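Local coordinates for protein superoxide dismutase (Anaplasma phagocytophilum, PDB 3JS4) that probably catalyses the dismutation of superoxide radicals to oxygen and hydrogen peroxide at an iron site, the metal being reduced and oxidised in turn, at residues Y36-L41 with Y193-N198; M185-H190 with K201-V206. All blocks are in the same frame, centred on the assembly; numbering follows the deposited sequence.

Overall arrangement
Interaction 1 (36-41 with 193-198) is partly buried and ties the start of the long helix 39-60, in the alpha-hairpin domain, to the short helix 193-196 of the C-terminal domain. Interaction 2 (185-190 with 201-206) is fully buried and lies within the C-terminal domain, between the end of strand 179-186 and helix 200-211, beside the iron. Their segments alternate along the chain and their centres are about 10 Å apart. Interaction 1 is mainly polar, with leucine packing and a CH-pi contact at its exposed side; interaction 2 is mainly apolar, with one tyrosine hydrogen bond, and holds two iron ligands. They touch where Leu-41 CD1 meets His-190 O (3.4 Å) and where Tyr-196 packs on Tyr-203.

Interaction 1: Y36-L41 with Y193-N198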
# COMPACT_ATOMS: atom_id res chain seq x y z
N TYR A 36 2.43 1.39 18.21
CA TYR A 36 1.64 2.09 17.16
C TYR A 36 0.60 1.24 16.43
O TYR A 36 -0.48 1.73 16.04
CB TYR A 36 2.60 2.75 16.14
CG TYR A 36 3.63 3.57 16.89
CD1 TYR A 36 3.21 4.68 17.63
CD2 TYR A 36 4.97 3.20 16.93
CE1 TYR A 36 4.11 5.44 18.37
CE2 TYR A 36 5.90 3.97 17.69
CZ TYR A 36 5.44 5.09 18.40
OH TYR A 36 6.26 5.90 19.16
N ILE A 37 0.94 -0.01 16.21
CA ILE A 37 0.01 -1.01 15.73
C ILE A 37 0.17 -2.12 16.74
O ILE A 37 1.27 -2.65 16.91
CB ILE A 37 0.37 -1.51 14.32
CG1 ILE A 37 0.35 -0.35 13.29
CG2 ILE A 37 -0.54 -2.66 13.92
CD1 ILE A 37 -1.03 0.17 12.94
N SER A 38 -0.92 -2.45 17.44
CA SER A 38 -0.82 -3.39 18.54
C SER A 38 -0.56 -4.79 18.02
O SER A 38 -0.78 -5.10 16.86
CB SER A 38 -2.10 -3.38 19.38
OG SER A 38 -3.18 -3.94 18.64
N SER A 39 -0.12 -5.66 18.91
CA SER A 39 0.14 -7.03 18.55
C SER A 39 -1.14 -7.71 17.98
O SER A 39 -1.11 -8.39 16.93
CB SER A 39 0.69 -7.74 19.79
OG SER A 39 0.73 -9.11 19.54
N HIS A 40 -2.26 -7.49 18.67
CA HIS A 40 -3.57 -8.01 18.28
C HIS A 40 -3.99 -7.50 16.88
O HIS A 40 -4.47 -8.27 16.04
CB HIS A 40 -4.59 -7.61 19.36
CG HIS A 40 -5.98 -8.13 19.13
ND1 HIS A 40 -6.24 -9.42 18.70
CD2 HIS A 40 -7.19 -7.54 19.33
CE1 HIS A 40 -7.55 -9.59 18.62
NE2 HIS A 40 -8.15 -8.47 18.99
N LEU A 41 -3.82 -6.21 16.65
CA LEU A 41 -4.21 -5.63 15.35
C LEU A 41 -3.34 -6.16 14.22
O LEU A 41 -3.83 -6.53 13.16
CB LEU A 41 -4.16 -4.11 15.41
CG LEU A 41 -4.40 -3.31 14.11
CD1 LEU A 41 -5.71 -3.72 13.45
CD2 LEU A 41 -4.41 -1.84 14.50
N TYR A 193 -9.13 -0.15 13.10
CA TYR A 193 -10.26 -0.12 14.06
C TYR A 193 -9.93 -0.63 15.47
O TYR A 193 -10.32 -0.02 16.48
CB TYR A 193 -11.47 -0.89 13.54
CG TYR A 193 -12.73 -0.15 13.93
CD1 TYR A 193 -13.18 0.92 13.17
CD2 TYR A 193 -13.44 -0.50 15.07
CE1 TYR A 193 -14.30 1.62 13.52
CE2 TYR A 193 -14.58 0.18 15.43
CZ TYR A 193 -15.00 1.24 14.65
OH TYR A 193 -16.10 1.94 15.00
N LEU A 194 -9.24 -1.76 15.54
CA LEU A 194 -9.00 -2.41 16.84
C LEU A 194 -8.21 -1.50 17.80
O LEU A 194 -8.38 -1.58 19.02
CB LEU A 194 -8.31 -3.77 16.67
CG LEU A 194 -9.22 -4.95 16.24
CD1 LEU A 194 -8.36 -6.24 15.94
CD2 LEU A 194 -10.32 -5.24 17.32
N ASP A 195 -7.36 -0.64 17.23
CA ASP A 195 -6.50 0.23 18.03
C ASP A 195 -7.04 1.66 18.13
O ASP A 195 -6.89 2.28 19.16
CB ASP A 195 -5.07 0.28 17.46
CG ASP A 195 -4.24 -0.94 17.78
OD1 ASP A 195 -4.77 -1.96 18.29
OD2 ASP A 195 -3.04 -0.89 17.45
N TYR A 196 -7.64 2.18 17.05
CA TYR A 196 -8.07 3.61 16.95
C TYR A 196 -9.58 3.82 16.74
O TYR A 196 -10.03 4.95 16.60
CB TYR A 196 -7.28 4.32 15.83
CG TYR A 196 -5.79 4.21 16.05
CD1 TYR A 196 -5.15 5.09 16.93
CD2 TYR A 196 -5.04 3.19 15.44
CE1 TYR A 196 -3.80 4.99 17.18
CE2 TYR A 196 -3.66 3.07 15.69
CZ TYR A 196 -3.06 3.97 16.56
OH TYR A 196 -1.72 3.90 16.85
N LEU A 197 -10.34 2.72 16.71
CA LEU A 197 -11.81 2.80 16.54
C LEU A 197 -12.15 3.64 15.31
O LEU A 197 -11.48 3.52 14.29
CB LEU A 197 -12.50 3.30 17.81
CG LEU A 197 -12.25 2.46 19.08
CD1 LEU A 197 -12.81 3.16 20.37
CD2 LEU A 197 -12.81 1.02 18.95
N ASN A 198 -13.15 4.51 15.39
CA ASN A 198 -13.50 5.36 14.25
C ASN A 198 -12.57 6.57 14.00
O ASN A 198 -12.82 7.35 13.09
CB ASN A 198 -14.98 5.80 14.35
CG ASN A 198 -15.25 6.72 15.53
OD1 ASN A 198 -14.79 6.48 16.65
ND2 ASN A 198 -16.03 7.76 15.29
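The turn leading into helix 39-60 runs past the short helix 193-196, with CA of Leu-41 6.0 Å from CA of Leu-194 and CA of Ser-38 6.8 Å from CA of Asp-195. The carboxylate of Asp-195 grips Ser-38 at two points. Its OD2 accepts from Ser-38 N at 2.6 Å (N-H...O angle 151°), and its OD1 accepts from Ser-38 OG, also at 2.6 Å; both oxygens use their syn lone pairs, so the two bonds together hold the group against rotation. With chi1 at 69°, Ser-38 OG sits between its own backbone N and carbonyl carbon, where it both reaches Asp-195 and accepts from Leu-41 N (3.1 Å). Ser-38 is thus the N-cap of helix 39-60, the first helix of the alpha-hairpin domain, and Asp-195, from the C-terminal domain, accepts from the capping hydroxyl and so fixes where it points. The helix N-terminus would be expected to favour a negative charge here. Leu-41 lays its CD2 methyl against the same carboxylate, 3.4 Å from Asp-195 OD2, while its CD1 packs on Leu-194 CB. Toward the solvent, Leu-194 CD1 stands over one face of the His-40 imidazole, a CH-pi contact 4.1 Å from the ring centroid. At the other end Tyr-196 OH donates to Tyr-36 O at 2.6 Å; the carbonyl oxygen lies in the plane of the tyrosine ring, at its edge. Val-206 of helix 200-211 touches the Tyr-36 side chain and the hydroxyl end of Tyr-196, and Tyr-36 also stacks on His-210.

Interaction 2: M185-H190 with K201-V206; sequences MDVWEH and KKYIDV. With FE (Fe (III) ion), chain E.
Tyr-203 and Asp-186 make the one hydrogen bond between the segments: Tyr-203 OH donates to Asp-186 O at 2.7 Å, in the carbonyl plane and on a lone pair, which ties Tyr-203 to the backbone of an iron ligand, consistent with a second-shell role. The same hydroxyl is also hydrogen-bonded to Tyr-104. Apolar packing is led by Met-185, whose CG lies 3.8 Å from Tyr-203 CE2 and whose SD approaches that ring obliquely in a Met-aromatic contact. A bend at chi3 (68°) carries its CE to Ile-204 CG1, 3.7 Å away, the two side chains crossing at about a right angle. Val-187 CG1 comes to the edge of the Tyr-203 ring. Residues near both ends of 185-190 bind the iron, Asp-186 OD2 (2.0 Å) and His-190 NE2 (2.2 Å), with a water; His-45 and His-101 complete the site. Trp-188 N meets Asp-186 OD1 from above the carboxylate plane (3.0 Å), closing an Asx turn that would limit its rotation. Met-185 is backbone hydrogen-bonded to Val-151 of strand 149-156, and helix 200-211 seats against strand 179-186 with helix 131-144 packing on both, Phe-138 on Met-185, Thr-139 and Leu-143 on Ile-204.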
# COMPACT_ATOMS: atom_id res chain seq x y z
N MET A 185 -0.64 3.49 2.52
CA MET A 185 -1.29 3.40 3.81
C MET A 185 -2.72 2.88 3.58
O MET A 185 -3.54 3.53 2.91
CB MET A 185 -1.34 4.78 4.46
CG MET A 185 -2.17 4.80 5.74
SD MET A 185 -2.27 6.44 6.51
CE MET A 185 -3.24 7.37 5.31
N ASP A 186 -2.98 1.69 4.12
CA ASP A 186 -4.31 1.06 4.10
C ASP A 186 -5.28 1.92 4.90
O ASP A 186 -5.04 2.20 6.09
CB ASP A 186 -4.16 -0.31 4.78
CG ASP A 186 -5.37 -1.23 4.61
OD1 ASP A 186 -6.40 -0.81 4.08
OD2 ASP A 186 -5.27 -2.39 5.05
N VAL A 187 -6.38 2.36 4.28
CA VAL A 187 -7.46 2.98 5.06
C VAL A 187 -8.79 2.19 5.11
O VAL A 187 -9.83 2.75 5.53
CB VAL A 187 -7.68 4.50 4.73
CG1 VAL A 187 -6.37 5.31 5.01
CG2 VAL A 187 -8.18 4.70 3.33
N TRP A 188 -8.75 0.90 4.74
CA TRP A 188 -9.87 0.04 5.10
C TRP A 188 -10.01 0.14 6.61
O TRP A 188 -8.99 0.18 7.35
CB TRP A 188 -9.64 -1.41 4.72
CG TRP A 188 -9.82 -1.76 3.24
CD1 TRP A 188 -9.09 -1.28 2.18
CD2 TRP A 188 -10.73 -2.72 2.70
NE1 TRP A 188 -9.52 -1.84 1.00
CE2 TRP A 188 -10.52 -2.75 1.29
CE3 TRP A 188 -11.69 -3.58 3.26
CZ2 TRP A 188 -11.25 -3.59 0.43
CZ3 TRP A 188 -12.43 -4.41 2.40
CH2 TRP A 188 -12.20 -4.40 1.00
N GLU A 189 -11.24 0.15 7.09
CA GLU A 189 -11.46 0.29 8.53
C GLU A 189 -10.73 -0.78 9.38
O GLU A 189 -10.24 -0.47 10.48
CB GLU A 189 -12.95 0.29 8.85
CG GLU A 189 -13.69 1.54 8.31
CD GLU A 189 -15.15 1.59 8.77
OE1 GLU A 189 -15.89 0.62 8.50
OE2 GLU A 189 -15.55 2.61 9.37
N HIS A 190 -10.62 -2.01 8.88
CA HIS A 190 -9.88 -3.05 9.63
C HIS A 190 -8.40 -2.75 9.85
O HIS A 190 -7.76 -3.40 10.72
CB HIS A 190 -10.05 -4.45 8.99
CG HIS A 190 -9.37 -4.58 7.67
ND1 HIS A 190 -10.06 -4.69 6.48
CD2 HIS A 190 -8.05 -4.66 7.34
CE1 HIS A 190 -9.20 -4.80 5.48
NE2 HIS A 190 -7.98 -4.79 5.97
N LYS A 201 -8.13 9.73 11.61
CA LYS A 201 -7.09 10.76 11.71
C LYS A 201 -6.00 10.38 12.70
O LYS A 201 -4.83 10.61 12.42
CB LYS A 201 -7.64 12.14 12.05
CG LYS A 201 -6.58 13.24 11.84
CD LYS A 201 -7.08 14.63 12.13
CE LYS A 201 -6.03 15.69 11.73
NZ LYS A 201 -4.74 15.51 12.50
N LYS A 202 -6.38 9.83 13.86
CA LYS A 202 -5.37 9.41 14.84
C LYS A 202 -4.41 8.40 14.24
O LYS A 202 -3.21 8.53 14.40
CB LYS A 202 -6.00 8.86 16.13
CG LYS A 202 -5.48 9.58 17.32
CD LYS A 202 -5.88 8.93 18.64
CE LYS A 202 -4.86 9.30 19.72
NZ LYS A 202 -5.22 8.73 21.06
N TYR A 203 -4.95 7.42 13.52
CA TYR A 203 -4.14 6.42 12.81
C TYR A 203 -3.27 7.04 11.71
O TYR A 203 -2.12 6.65 11.54
CB TYR A 203 -5.04 5.33 12.21
CG TYR A 203 -4.46 4.52 11.06
CD1 TYR A 203 -3.49 3.54 11.28
CD2 TYR A 203 -4.94 4.67 9.77
CE1 TYR A 203 -2.97 2.78 10.23
CE2 TYR A 203 -4.44 3.92 8.71
CZ TYR A 203 -3.47 2.96 8.95
OH TYR A 203 -2.97 2.20 7.90
N ILE A 204 -3.82 7.99 10.95
CA ILE A 204 -3.02 8.67 9.91
C ILE A 204 -1.85 9.46 10.55
O ILE A 204 -0.72 9.45 10.04
CB ILE A 204 -3.88 9.59 8.99
CG1 ILE A 204 -4.93 8.76 8.24
CG2 ILE A 204 -2.98 10.30 7.96
CD1 ILE A 204 -5.98 9.58 7.53
N ASP A 205 -2.14 10.13 11.66
CA ASP A 205 -1.13 10.88 12.41
C ASP A 205 -0.00 9.97 12.84
O ASP A 205 1.17 10.30 12.64
CB ASP A 205 -1.72 11.57 13.63
CG ASP A 205 -2.65 12.71 13.28
OD1 ASP A 205 -2.71 13.13 12.10
OD2 ASP A 205 -3.32 13.21 14.21
N VAL A 206 -0.37 8.83 13.42
CA VAL A 206 0.60 7.85 13.87
C VAL A 206 1.42 7.28 12.70
O VAL A 206 2.64 7.10 12.81
CB VAL A 206 -0.10 6.74 14.66
CG1 VAL A 206 0.81 5.55 14.81
CG2 VAL A 206 -0.51 7.26 16.03
FE FE E . -6.09 -4.25 4.92
O HOH W 1 -7.26 -3.68 3.09